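Local coordinates for 3-oxoacyl-[acyl-carrier-protein] reductase (Sinorhizobium meliloti, PDB 3U9L) that probably uses NADPH to reduce 3-oxoacyl groups carried by acyl carrier protein, as a member of the short-chain dehydrogenase/reductase family, at residues 98-103 and 155-160; 105-110 and 205-210; 116-121 and 161-166; 143-148 and 166-171; 187-192 and 260-265. One frame throughout, in Å; residues are numbered along the deposited sequence.

Interaction 1: 98-103 and 155-160; sequences MVFGPA and PYLAPY
Tyr-156 lies between Phe-100 and Pro-102, where the loop after strand 90-93 meets the start of helix 158-179 in a Rossmann-type short-chain dehydrogenase fold. CB of Tyr-156 makes a CH-pi contact over one face of the Phe-100 ring, 3.7 Å from CE1. Farther along, CG of Tyr-156 faces the carbonyl carbon of Gly-101. The two ortho carbons of the tyrosine then part: CD1 meets CA of Pro-102, while CD2 approaches Phe-100 CE2 at 3.9 Å, giving an offset edge-to-face pair with planes at 65°. CE2 rests against Pro-102 CD, and OH, still alongside Pro-102 CB and CG, hydrogen-bonds to Asn-220. A flat, polar-tipped ring suits this place because one face packs on Gly-101 and Pro-102 while its hydroxyl reaches a side-chain amide.

The backbone adds one bond, Gly-101 N to Tyr-156 O at 2.7 Å. A side chain on Gly-101 would collide with the carbonyl oxygen of Phe-100. At the other end lies Tyr-160, which with Lys-164 fits the family's Tyr-X-X-X-Lys pattern. The selenomethionine Met-98 sets its CB over this ring, 3.4 Å from the centroid, and a bend at chi3 (-135°) brings CE within 3.5 Å of Leu-157 CD2.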
# COMPACT_ATOMS: atom_id res chain seq x y z
N MSE A 98 -4.63 3.54 -13.40
CA MSE A 98 -4.32 2.13 -13.30
C MSE A 98 -3.50 1.53 -14.49
O MSE A 98 -3.29 2.21 -15.50
CB MSE A 98 -5.61 1.35 -13.05
CG MSE A 98 -6.40 0.83 -14.22
SE MSE A 98 -8.17 0.40 -13.32
CE MSE A 98 -8.57 -1.39 -14.11
N VAL A 99 -3.05 0.28 -14.34
CA VAL A 99 -2.21 -0.39 -15.34
C VAL A 99 -2.50 -1.87 -15.32
O VAL A 99 -3.07 -2.38 -14.34
CB VAL A 99 -0.71 -0.20 -15.07
CG1 VAL A 99 -0.31 1.29 -15.06
CG2 VAL A 99 -0.34 -0.84 -13.76
N PHE A 100 -2.08 -2.57 -16.37
CA PHE A 100 -2.34 -4.00 -16.48
C PHE A 100 -1.16 -4.73 -17.08
O PHE A 100 -0.62 -4.32 -18.10
CB PHE A 100 -3.55 -4.25 -17.41
CG PHE A 100 -4.02 -5.69 -17.40
CD1 PHE A 100 -4.91 -6.13 -16.42
CD2 PHE A 100 -3.64 -6.59 -18.40
CE1 PHE A 100 -5.39 -7.44 -16.40
CE2 PHE A 100 -4.11 -7.92 -18.39
CZ PHE A 100 -5.00 -8.33 -17.40
N GLY A 101 -0.78 -5.85 -16.45
CA GLY A 101 0.37 -6.61 -16.93
C GLY A 101 1.02 -7.37 -15.79
O GLY A 101 0.73 -7.09 -14.59
N PRO A 102 1.93 -8.29 -16.14
CA PRO A 102 2.66 -9.10 -15.19
C PRO A 102 3.52 -8.16 -14.37
O PRO A 102 4.21 -7.28 -14.93
CB PRO A 102 3.62 -9.95 -16.05
CG PRO A 102 3.27 -9.66 -17.51
CD PRO A 102 2.25 -8.60 -17.57
N ALA A 103 3.53 -8.36 -13.06
CA ALA A 103 4.19 -7.39 -12.16
C ALA A 103 5.67 -7.30 -12.46
O ALA A 103 6.27 -6.23 -12.37
CB ALA A 103 3.99 -7.83 -10.71
N PRO A 155 -5.21 -10.88 -10.71
CA PRO A 155 -3.78 -10.64 -10.84
C PRO A 155 -3.53 -9.59 -11.93
O PRO A 155 -4.47 -9.20 -12.62
CB PRO A 155 -3.24 -12.02 -11.29
CG PRO A 155 -4.36 -12.99 -11.03
CD PRO A 155 -5.61 -12.22 -11.15
N TYR A 156 -2.28 -9.18 -12.14
CA TYR A 156 -1.91 -8.34 -13.29
C TYR A 156 -2.22 -6.89 -13.18
O TYR A 156 -2.23 -6.19 -14.20
CB TYR A 156 -2.45 -8.88 -14.67
CG TYR A 156 -1.56 -9.94 -15.28
CD1 TYR A 156 -0.86 -10.83 -14.47
CD2 TYR A 156 -1.45 -10.12 -16.68
CE1 TYR A 156 -0.04 -11.84 -15.02
CE2 TYR A 156 -0.62 -11.15 -17.25
CZ TYR A 156 0.08 -11.99 -16.40
OH TYR A 156 0.91 -13.00 -16.84
N LEU A 157 -2.47 -6.40 -11.96
CA LEU A 157 -2.55 -4.94 -11.75
C LEU A 157 -1.69 -4.52 -10.54
O LEU A 157 -2.00 -3.52 -9.90
CB LEU A 157 -4.00 -4.47 -11.56
CG LEU A 157 -4.94 -4.55 -12.79
CD1 LEU A 157 -5.58 -5.91 -12.82
CD2 LEU A 157 -6.00 -3.40 -12.77
N ALA A 158 -0.60 -5.23 -10.27
CA ALA A 158 0.14 -5.02 -9.00
C ALA A 158 0.55 -3.59 -8.70
O ALA A 158 0.29 -3.12 -7.61
CB ALA A 158 1.31 -5.99 -8.81
N PRO A 159 1.17 -2.87 -9.65
CA PRO A 159 1.58 -1.51 -9.25
C PRO A 159 0.40 -0.60 -8.87
O PRO A 159 0.56 0.34 -8.09
CB PRO A 159 2.23 -0.94 -10.53
CG PRO A 159 2.47 -2.14 -11.44
CD PRO A 159 1.35 -3.11 -11.10
N TYR A 160 -0.75 -0.84 -9.47
CA TYR A 160 -1.96 -0.11 -9.19
C TYR A 160 -2.58 -0.51 -7.83
O TYR A 160 -2.83 0.35 -7.00
CB TYR A 160 -2.98 -0.31 -10.32
CG TYR A 160 -4.31 0.31 -10.00
CD1 TYR A 160 -4.43 1.70 -9.82
CD2 TYR A 160 -5.43 -0.48 -9.83
CE1 TYR A 160 -5.64 2.28 -9.49
CE2 TYR A 160 -6.64 0.08 -9.53
CZ TYR A 160 -6.75 1.46 -9.35
OH TYR A 160 -7.99 1.99 -9.02
O HOH W 1 0.84 -7.06 -11.93

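Interaction 2: 105-110 and 205-210; sequences AFTPEQ and VPDDHA
Gln-110, in the first turn of helix 108-136, and Phe-106, just before it, receive the turn 205-208 that leads into helix 209-217. In the hydrogen bonds, the Gln-110 amide uses both ends: NE2 donates to Val-205 O at 3.0 Å, nearly in its own amide plane, and OE1 accepts from two backbone N-H groups. One is Thr-107 N, which arrives in the carbonyl plane on a lone pair; the other is Asp-207 N at 2.8 Å, a straight bond of 171° whose donor stands above that plane. Asp-208 N also donates to Ala-105 O at 3.2 Å. Thr-107 and Gln-110 form a capping box, with Thr-107 OG1 accepting from Gln-110 N. Without this amide, as with an alanine here, Val-205 O, Asp-207 N and Thr-107 N would probably lose their partner, and the turn would be freer to shift.

Among the stacking contacts, the carboxylate of Asp-207 lies against the Gln-110 amide with planes 9° apart. Pro-206 CG sits over a face of the Phe-106 ring, 3.7 Å from its centroid, since Phe-106 CG is anti to the carbonyl carbon (chi1 -75°) and the ring end swings back to the proline. Ala-105 CB, small enough for the space, meets Pro-206 CB at 3.6 Å.

Charge enters through Asp-208: OD1 caps Arg-211 N, and OD2 pairs with Arg-127 of the second subunit. The chemistry implies a junction fixed chiefly by one neutral amide that both donates to and accepts from the backbone, with an acidic helix cap tied into the dimer.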
# COMPACT_ATOMS: atom_id res chain seq x y z
N ALA A 105 7.21 -7.38 -15.14
CA ALA A 105 7.52 -6.65 -16.38
C ALA A 105 7.41 -5.14 -16.21
O ALA A 105 7.83 -4.37 -17.09
CB ALA A 105 6.60 -7.15 -17.57
N PHE A 106 6.81 -4.71 -15.11
CA PHE A 106 6.79 -3.29 -14.73
C PHE A 106 8.10 -2.93 -14.08
O PHE A 106 8.58 -3.64 -13.20
CB PHE A 106 5.63 -3.00 -13.75
CG PHE A 106 4.28 -2.95 -14.41
CD1 PHE A 106 3.88 -1.83 -15.13
CD2 PHE A 106 3.43 -4.03 -14.33
CE1 PHE A 106 2.61 -1.79 -15.77
CE2 PHE A 106 2.19 -4.00 -14.93
CZ PHE A 106 1.77 -2.88 -15.66
N THR A 107 8.69 -1.80 -14.48
CA THR A 107 9.95 -1.41 -13.89
C THR A 107 9.77 -0.75 -12.49
O THR A 107 8.66 -0.31 -12.16
CB THR A 107 10.68 -0.46 -14.81
OG1 THR A 107 9.94 0.74 -14.90
CG2 THR A 107 10.80 -1.06 -16.21
N PRO A 108 10.84 -0.69 -11.71
CA PRO A 108 10.79 -0.06 -10.39
C PRO A 108 10.28 1.37 -10.48
O PRO A 108 9.53 1.82 -9.61
CB PRO A 108 12.26 -0.06 -9.96
CG PRO A 108 12.85 -1.22 -10.67
CD PRO A 108 12.15 -1.30 -11.99
N GLU A 109 10.67 2.08 -11.54
CA GLU A 109 10.22 3.45 -11.75
C GLU A 109 8.72 3.48 -12.03
O GLU A 109 8.01 4.38 -11.59
CB GLU A 109 10.98 4.09 -12.91
CG GLU A 109 12.48 4.20 -12.68
CD GLU A 109 13.21 2.91 -12.97
OE1 GLU A 109 12.58 1.96 -13.48
OE2 GLU A 109 14.43 2.85 -12.70
N GLN A 110 8.24 2.48 -12.77
CA GLN A 110 6.82 2.37 -13.08
C GLN A 110 5.99 2.32 -11.80
O GLN A 110 5.00 3.04 -11.66
CB GLN A 110 6.55 1.13 -13.93
CG GLN A 110 6.91 1.29 -15.40
CD GLN A 110 6.13 0.35 -16.30
OE1 GLN A 110 6.49 -0.82 -16.45
NE2 GLN A 110 5.06 0.86 -16.90
N VAL A 205 0.70 -0.04 -19.38
CA VAL A 205 1.21 -1.39 -19.52
C VAL A 205 2.70 -1.41 -19.17
O VAL A 205 3.31 -0.38 -19.02
CB VAL A 205 1.03 -1.93 -20.98
CG1 VAL A 205 -0.45 -2.16 -21.29
CG2 VAL A 205 1.67 -0.97 -21.98
N PRO A 206 3.28 -2.59 -19.04
CA PRO A 206 4.70 -2.66 -18.69
C PRO A 206 5.63 -2.02 -19.71
O PRO A 206 5.38 -2.15 -20.92
CB PRO A 206 4.95 -4.16 -18.58
CG PRO A 206 3.55 -4.74 -18.21
CD PRO A 206 2.57 -3.87 -18.87
N ASP A 207 6.65 -1.30 -19.24
CA ASP A 207 7.70 -0.78 -20.11
C ASP A 207 8.67 -1.86 -20.58
O ASP A 207 9.37 -1.64 -21.55
CB ASP A 207 8.56 0.27 -19.39
CG ASP A 207 7.90 1.62 -19.27
OD1 ASP A 207 6.94 1.88 -20.03
OD2 ASP A 207 8.33 2.43 -18.41
N ASP A 208 8.75 -2.99 -19.87
CA ASP A 208 9.71 -4.05 -20.19
C ASP A 208 9.04 -5.07 -21.12
O ASP A 208 8.57 -6.13 -20.70
CB ASP A 208 10.25 -4.74 -18.92
CG ASP A 208 11.44 -5.70 -19.21
OD1 ASP A 208 11.66 -6.06 -20.40
OD2 ASP A 208 12.14 -6.11 -18.24
N HIS A 209 9.02 -4.76 -22.41
CA HIS A 209 8.27 -5.55 -23.38
C HIS A 209 8.81 -6.95 -23.50
O HIS A 209 8.04 -7.91 -23.60
CB HIS A 209 8.32 -4.86 -24.77
CG HIS A 209 7.70 -3.50 -24.77
ND1 HIS A 209 6.55 -3.20 -24.06
CD2 HIS A 209 8.08 -2.35 -25.38
CE1 HIS A 209 6.24 -1.93 -24.23
NE2 HIS A 209 7.15 -1.38 -25.03
N ALA A 210 10.12 -7.07 -23.50
CA ALA A 210 10.77 -8.37 -23.59
C ALA A 210 10.39 -9.29 -22.43
O ALA A 210 10.13 -10.48 -22.64
CB ALA A 210 12.28 -8.19 -23.63
O HOH W 2 10.37 2.39 -17.11

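Interaction 3: 116-121 and 161-166; sequences DINVLS and FAAKAA
Asn-118 and Ala-163 bring helices 108-136 and 158-179 together side by side, their CB atoms 3.7 Å apart. The two short segments run almost parallel, at 13°, with axes 8.6 Å apart at closest, a spacing that the alanines of 161-166 make possible. Val-119 stands with CG1 anti to its backbone N (chi1 177°), which turns CG2 toward the second helix. There CG2 touches Ala-163 O at 3.2 Å and Ala-166 CB at 4.1 Å; a branched side chain fits because CG2 meets Ala-163 and Ala-166 while CG1 packs on Ile-170 farther along the same helix.

Asn-118 CG is anti to the carbonyl carbon (chi1 -75°), and ND2 donates to His-97 O and to Leu-114 O, one turn back. Lys-164 leaves its backbone pointing away from helix 108-136, but successive bends at chi2 and chi3 fold it back, so that CD passes 3.9 Å from Asn-118 OD1. Its NZ donates to a water 3.0 Å away, which in turn lies 2.8 Å from Asn-118 O, in the wider pi-type turn of 116-120. NZ also hydrogen-bonds to Ile-144 O.

In short-chain dehydrogenases such an asparagine, lysine and water commonly belong to a proton relay with the motif tyrosine; the geometry here, with Tyr-160 on the same helix, is consistent with that role.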
# COMPACT_ATOMS: atom_id res chain seq x y z
N ASP A 116 3.25 7.86 -7.15
CA ASP A 116 3.17 9.29 -7.32
C ASP A 116 1.73 9.68 -7.63
O ASP A 116 1.13 10.43 -6.95
CB ASP A 116 4.12 9.79 -8.41
CG ASP A 116 4.26 11.32 -8.44
OD1 ASP A 116 4.02 12.00 -7.48
OD2 ASP A 116 4.66 11.85 -9.43
N ILE A 117 1.21 9.10 -8.67
CA ILE A 117 -0.17 9.44 -9.11
C ILE A 117 -1.29 9.11 -8.09
O ILE A 117 -2.26 9.87 -7.93
CB ILE A 117 -0.54 8.74 -10.44
CG1 ILE A 117 0.43 9.15 -11.56
CG2 ILE A 117 -1.98 9.14 -10.87
CD1 ILE A 117 0.18 8.40 -12.95
N ASN A 118 -1.18 7.97 -7.44
CA ASN A 118 -2.30 7.51 -6.63
C ASN A 118 -2.15 7.85 -5.14
O ASN A 118 -3.14 7.91 -4.41
CB ASN A 118 -2.47 6.01 -6.80
CG ASN A 118 -3.10 5.64 -8.18
OD1 ASN A 118 -4.29 5.78 -8.37
ND2 ASN A 118 -2.27 5.11 -9.09
N VAL A 119 -0.92 8.11 -4.70
CA VAL A 119 -0.67 8.41 -3.29
C VAL A 119 -0.00 9.77 -3.01
O VAL A 119 -0.50 10.57 -2.21
CB VAL A 119 0.18 7.25 -2.62
CG1 VAL A 119 0.50 7.61 -1.17
CG2 VAL A 119 -0.59 5.91 -2.65
N LEU A 120 1.14 10.02 -3.63
CA LEU A 120 1.87 11.25 -3.39
C LEU A 120 0.99 12.43 -3.78
O LEU A 120 1.05 13.50 -3.19
CB LEU A 120 3.16 11.27 -4.19
CG LEU A 120 4.22 10.22 -3.82
CD1 LEU A 120 5.57 10.61 -4.48
CD2 LEU A 120 4.37 10.06 -2.33
N SER A 121 0.15 12.22 -4.79
CA SER A 121 -0.85 13.20 -5.15
C SER A 121 -1.66 13.67 -3.95
O SER A 121 -1.85 14.88 -3.77
CB SER A 121 -1.79 12.58 -6.20
OG SER A 121 -2.42 11.42 -5.68
N PHE A 161 -2.86 -1.79 -7.65
CA PHE A 161 -3.39 -2.31 -6.40
C PHE A 161 -2.47 -1.98 -5.22
O PHE A 161 -2.96 -1.71 -4.16
CB PHE A 161 -3.60 -3.83 -6.49
CG PHE A 161 -4.79 -4.26 -7.38
CD1 PHE A 161 -5.70 -3.33 -7.84
CD2 PHE A 161 -5.00 -5.61 -7.69
CE1 PHE A 161 -6.80 -3.72 -8.62
CE2 PHE A 161 -6.10 -6.01 -8.47
CZ PHE A 161 -7.00 -5.06 -8.92
N ALA A 162 -1.14 -2.08 -5.39
CA ALA A 162 -0.21 -1.64 -4.35
C ALA A 162 -0.46 -0.18 -3.95
O ALA A 162 -0.55 0.18 -2.76
CB ALA A 162 1.22 -1.77 -4.87
N ALA A 163 -0.50 0.70 -4.94
CA ALA A 163 -0.68 2.11 -4.65
C ALA A 163 -2.02 2.35 -3.97
O ALA A 163 -2.10 3.14 -3.05
CB ALA A 163 -0.55 2.94 -5.89
N LYS A 164 -3.08 1.68 -4.40
CA LYS A 164 -4.39 1.90 -3.78
C LYS A 164 -4.41 1.36 -2.34
O LYS A 164 -5.11 1.92 -1.51
CB LYS A 164 -5.52 1.18 -4.54
CG LYS A 164 -5.74 1.69 -5.95
CD LYS A 164 -5.95 3.19 -5.98
CE LYS A 164 -7.23 3.57 -5.28
NZ LYS A 164 -7.60 5.06 -5.45
N ALA A 165 -3.74 0.24 -2.11
CA ALA A 165 -3.65 -0.34 -0.78
C ALA A 165 -2.93 0.63 0.18
O ALA A 165 -3.32 0.79 1.36
CB ALA A 165 -2.87 -1.66 -0.85
N ALA A 166 -1.89 1.28 -0.31
CA ALA A 166 -1.14 2.27 0.49
C ALA A 166 -2.07 3.44 0.72
O ALA A 166 -2.12 3.97 1.82
CB ALA A 166 0.12 2.72 -0.22
O HOH W 3 -5.46 7.17 -5.72

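Interaction 4: 143-148 and 166-171; sequences WISSSS and AMDAIA
Ala-171 presses its CB methyl as a small bump onto the broad face of Trp-143, 3.5 Å from the centroid of the five-membered ring and 10° off the normal. The short alanine methyl lets the indole lie close under the helix. At the far end of the indole, Ile-170 CG2 touches CH2 at 3.9 Å. The selenomethionine Met-167 fills the next hollow: its chain leaves with CG anti to the backbone N (chi1 -168°), then bends at chi2 and chi3, tucking SE 3.4 Å from Ile-144 O and CE 3.6 Å from Ser-145 CA.

These segments belong to the beta-alpha-beta crossover of strand 139-144, helix 158-179 and strand 183-190, and these side chains pack the crossover helix onto the sheet. A glycine in place of Trp-143 would probably open a gap beneath Ala-171 and Ile-170 and leave Met-167 CE with less to lean on. The indole nitrogen is satisfied by a water that NE1 reaches at 2.8 Å and that also donates to Ala-171 O.

Where the surfaces turn polar, small Ser-145 lets its OG approach Asp-168 closely, donating to OD2 of that aspartate at 2.5 Å on the anti lone pair, while Asp-168 OD1 pairs with Arg-262.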
# COMPACT_ATOMS: atom_id res chain seq x y z
N TRP A 143 -12.13 9.95 0.72
CA TRP A 143 -11.12 9.32 -0.13
C TRP A 143 -11.85 8.32 -1.01
O TRP A 143 -12.73 7.60 -0.52
CB TRP A 143 -10.12 8.58 0.76
CG TRP A 143 -9.37 9.44 1.78
CD1 TRP A 143 -9.88 9.99 2.95
CD2 TRP A 143 -7.99 9.81 1.73
NE1 TRP A 143 -8.87 10.69 3.64
CE2 TRP A 143 -7.71 10.57 2.92
CE3 TRP A 143 -6.95 9.56 0.83
CZ2 TRP A 143 -6.44 11.09 3.18
CZ3 TRP A 143 -5.70 10.03 1.11
CH2 TRP A 143 -5.45 10.80 2.26
N ILE A 144 -11.51 8.26 -2.28
CA ILE A 144 -12.06 7.19 -3.14
C ILE A 144 -11.04 6.12 -3.12
O ILE A 144 -9.93 6.26 -3.67
CB ILE A 144 -12.30 7.63 -4.60
CG1 ILE A 144 -13.04 8.95 -4.66
CG2 ILE A 144 -12.97 6.47 -5.44
CD1 ILE A 144 -14.31 8.95 -3.89
N SER A 145 -11.38 5.03 -2.47
CA SER A 145 -10.45 3.98 -2.26
C SER A 145 -10.79 2.95 -3.34
O SER A 145 -11.20 3.34 -4.44
CB SER A 145 -10.67 3.40 -0.87
OG SER A 145 -9.71 2.43 -0.55
N SER A 146 -10.67 1.66 -3.02
CA SER A 146 -10.86 0.61 -4.00
C SER A 146 -11.21 -0.70 -3.30
O SER A 146 -10.55 -1.10 -2.36
CB SER A 146 -9.54 0.46 -4.78
OG SER A 146 -9.61 -0.58 -5.71
N SER A 147 -12.22 -1.41 -3.80
CA SER A 147 -12.57 -2.73 -3.25
C SER A 147 -11.37 -3.67 -3.27
O SER A 147 -11.29 -4.63 -2.47
CB SER A 147 -13.74 -3.34 -4.06
OG SER A 147 -13.31 -3.78 -5.34
N SER A 148 -10.42 -3.44 -4.17
CA SER A 148 -9.26 -4.32 -4.24
C SER A 148 -8.38 -4.36 -2.98
O SER A 148 -7.68 -5.35 -2.73
CB SER A 148 -8.39 -3.92 -5.42
OG SER A 148 -7.81 -2.64 -5.20
N ALA A 166 -1.89 1.28 -0.31
CA ALA A 166 -1.14 2.27 0.49
C ALA A 166 -2.07 3.44 0.72
O ALA A 166 -2.12 3.97 1.82
CB ALA A 166 0.12 2.72 -0.22
N MSE A 167 -2.81 3.85 -0.32
CA MSE A 167 -3.68 5.02 -0.16
C MSE A 167 -4.77 4.83 0.91
O MSE A 167 -5.08 5.73 1.70
CB MSE A 167 -4.36 5.45 -1.48
CG MSE A 167 -5.03 6.84 -1.37
SE MSE A 167 -6.85 6.80 -2.25
CE MSE A 167 -7.81 5.90 -0.77
N ASP A 168 -5.36 3.64 0.92
CA ASP A 168 -6.33 3.37 1.96
C ASP A 168 -5.69 3.38 3.38
O ASP A 168 -6.31 3.88 4.30
CB ASP A 168 -7.04 2.05 1.70
CG ASP A 168 -8.32 1.92 2.50
OD1 ASP A 168 -8.21 1.51 3.65
OD2 ASP A 168 -9.43 2.19 1.97
N ALA A 169 -4.49 2.80 3.54
CA ALA A 169 -3.77 2.77 4.81
C ALA A 169 -3.52 4.20 5.30
O ALA A 169 -3.66 4.49 6.47
CB ALA A 169 -2.45 2.01 4.67
N ILE A 170 -3.18 5.08 4.38
CA ILE A 170 -2.95 6.49 4.68
C ILE A 170 -4.24 7.19 5.06
O ILE A 170 -4.26 7.98 6.02
CB ILE A 170 -2.31 7.22 3.49
CG1 ILE A 170 -0.89 6.67 3.32
CG2 ILE A 170 -2.37 8.84 3.71
CD1 ILE A 170 -0.23 6.95 2.03
N ALA A 171 -5.32 6.89 4.39
CA ALA A 171 -6.59 7.54 4.71
C ALA A 171 -6.98 7.26 6.16
O ALA A 171 -7.53 8.09 6.88
CB ALA A 171 -7.70 7.03 3.77
O HOH W 4 -8.63 10.89 6.43

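Interaction 5: 187-192 and 260-265; sequences IIVPGA and PFRVHV
Ile-187 and Arg-262 begin a parallel ladder that continues through Ile-188 with Val-263, Val-189 with His-264 and Pro-190 with Val-265. Five backbone bonds hold it, from Ile-187 N to Phe-261 O at 2.7 Å through to Gly-191 N to Val-265 O at 2.9 Å. The short strands lie 4.6 Å apart with a 17° angle between them.

Packing is tight on the face bearing Ile-187, Val-189, Arg-262 and His-264. The arginine chain runs extended from CG to NE, and its guanidinium lies with Ile-187 CD1 over one face and Val-189 CG2 at its edge, 3.5 Å from NH2. The guanidinium meets Asp-168 through NH1 and Asp-280 through NE, so its buried charge is probably well balanced; the flat guanidinium of a long arginine can pack its face on Ile-187 and still bond to acids through its N-H groups. Phe-276 adds a cation-pi partner. His-264 forms the partly exposed, watered rim of this face: its ND1 lies 3.5 Å from Val-189 CB, and a water in the ring plane, 3.0 Å from His-264 ND1, donates to Val-189 O.

The other face is looser, beta-branched Ile-188 and Val-263 meeting at 4.1 Å between CD1 and CB.

Strand 262-265 is the last of the sheet within this chain: strand 139-144 lies on the far side of 183-190, helices 158-179 and 272-289 pack against the arginine face, and helix 242-252 covers Ile-188, Val-263 and Val-265.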
# COMPACT_ATOMS: atom_id res chain seq x y z
N ILE A 187 -14.60 7.10 3.67
CA ILE A 187 -13.87 6.45 2.62
C ILE A 187 -14.87 5.69 1.73
O ILE A 187 -15.66 4.88 2.20
CB ILE A 187 -12.84 5.44 3.14
CG1 ILE A 187 -11.82 6.13 4.09
CG2 ILE A 187 -12.14 4.77 1.94
CD1 ILE A 187 -10.76 5.28 4.83
N ILE A 188 -14.84 5.98 0.46
CA ILE A 188 -15.71 5.33 -0.50
C ILE A 188 -14.92 4.17 -1.09
O ILE A 188 -13.77 4.32 -1.53
CB ILE A 188 -16.15 6.31 -1.62
CG1 ILE A 188 -16.64 7.68 -1.05
CG2 ILE A 188 -17.14 5.65 -2.55
CD1 ILE A 188 -17.76 7.63 0.02
N VAL A 189 -15.56 3.02 -1.07
CA VAL A 189 -14.98 1.79 -1.55
C VAL A 189 -15.74 1.23 -2.80
O VAL A 189 -16.63 0.41 -2.70
CB VAL A 189 -14.83 0.76 -0.40
CG1 VAL A 189 -14.07 -0.44 -0.87
CG2 VAL A 189 -14.08 1.43 0.77
N PRO A 190 -15.37 1.72 -3.99
CA PRO A 190 -16.01 1.29 -5.26
C PRO A 190 -15.48 -0.03 -5.73
O PRO A 190 -14.28 -0.27 -5.65
CB PRO A 190 -15.58 2.37 -6.28
CG PRO A 190 -14.74 3.34 -5.55
CD PRO A 190 -14.35 2.76 -4.20
N GLY A 191 -16.39 -0.88 -6.20
CA GLY A 191 -16.01 -2.16 -6.79
C GLY A 191 -15.75 -1.94 -8.27
O GLY A 191 -15.49 -0.81 -8.72
N ALA A 192 -15.86 -3.02 -9.02
CA ALA A 192 -15.62 -3.04 -10.46
C ALA A 192 -16.83 -2.56 -11.20
O ALA A 192 -17.95 -3.05 -10.98
CB ALA A 192 -15.31 -4.46 -10.93
N PRO A 260 -20.79 7.89 7.78
CA PRO A 260 -20.21 6.55 7.87
C PRO A 260 -18.72 6.68 7.63
O PRO A 260 -18.34 7.54 6.83
CB PRO A 260 -20.83 5.79 6.69
CG PRO A 260 -21.59 6.87 5.81
CD PRO A 260 -21.46 8.20 6.50
N PHE A 261 -17.91 5.81 8.23
CA PHE A 261 -16.48 5.73 7.94
C PHE A 261 -16.12 5.16 6.52
O PHE A 261 -15.26 5.70 5.88
CB PHE A 261 -15.76 4.93 9.04
CG PHE A 261 -14.26 4.93 8.91
CD1 PHE A 261 -13.55 6.10 9.12
CD2 PHE A 261 -13.57 3.77 8.60
CE1 PHE A 261 -12.17 6.12 9.01
CE2 PHE A 261 -12.17 3.78 8.50
CZ PHE A 261 -11.47 4.96 8.70
N ARG A 262 -16.82 4.13 6.10
CA ARG A 262 -16.68 3.58 4.76
C ARG A 262 -18.02 3.37 4.10
O ARG A 262 -18.95 3.01 4.76
CB ARG A 262 -15.94 2.26 4.74
CG ARG A 262 -14.55 2.30 5.13
CD ARG A 262 -13.95 0.97 5.00
NE ARG A 262 -12.58 1.01 5.40
CZ ARG A 262 -11.58 1.39 4.65
NH1 ARG A 262 -10.39 1.41 5.16
NH2 ARG A 262 -11.71 1.44 3.37
N VAL A 263 -18.09 3.55 2.79
CA VAL A 263 -19.35 3.28 2.07
C VAL A 263 -18.90 2.37 0.93
O VAL A 263 -17.95 2.69 0.21
CB VAL A 263 -20.07 4.58 1.54
CG1 VAL A 263 -21.27 4.25 0.69
CG2 VAL A 263 -20.52 5.47 2.70
N HIS A 264 -19.53 1.21 0.83
CA HIS A 264 -19.21 0.18 -0.17
C HIS A 264 -20.19 0.32 -1.34
O HIS A 264 -21.40 0.32 -1.14
CB HIS A 264 -19.22 -1.22 0.48
CG HIS A 264 -18.20 -1.35 1.57
ND1 HIS A 264 -16.86 -1.58 1.32
CD2 HIS A 264 -18.30 -1.20 2.92
CE1 HIS A 264 -16.19 -1.57 2.46
NE2 HIS A 264 -17.02 -1.33 3.45
N VAL A 265 -19.66 0.47 -2.55
CA VAL A 265 -20.49 0.52 -3.75
C VAL A 265 -19.94 -0.47 -4.77
O VAL A 265 -19.11 -0.11 -5.60
CB VAL A 265 -20.49 1.91 -4.35
CG1 VAL A 265 -21.47 2.00 -5.56
CG2 VAL A 265 -20.87 2.99 -3.28
O HOH W 5 -16.68 -2.32 -1.54

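Overall arrangement
The five contacts run from the outer loops inward to the sheet. Interactions 1 and 2 touch, their centres 10 Å apart, and join the loops before helices 108-136, 158-179 and 209-217. Interactions 1, 3 and 4 follow one another along helix 158-179, with Ala-166 common to 3 and 4, whose centres lie 8 Å apart. Interaction 5 joins strand 183-190 to the last strand, its centre about 30 Å from that of interaction 2. Along the chain, 3 and 4 are nested within the loop closed by 2, while 1 and 4 both close before 5 opens. A salt bridge joins interactions 4 and 5, and since interactions 1 to 4 reach the second subunit, one helix links the sheet to the dimer surface.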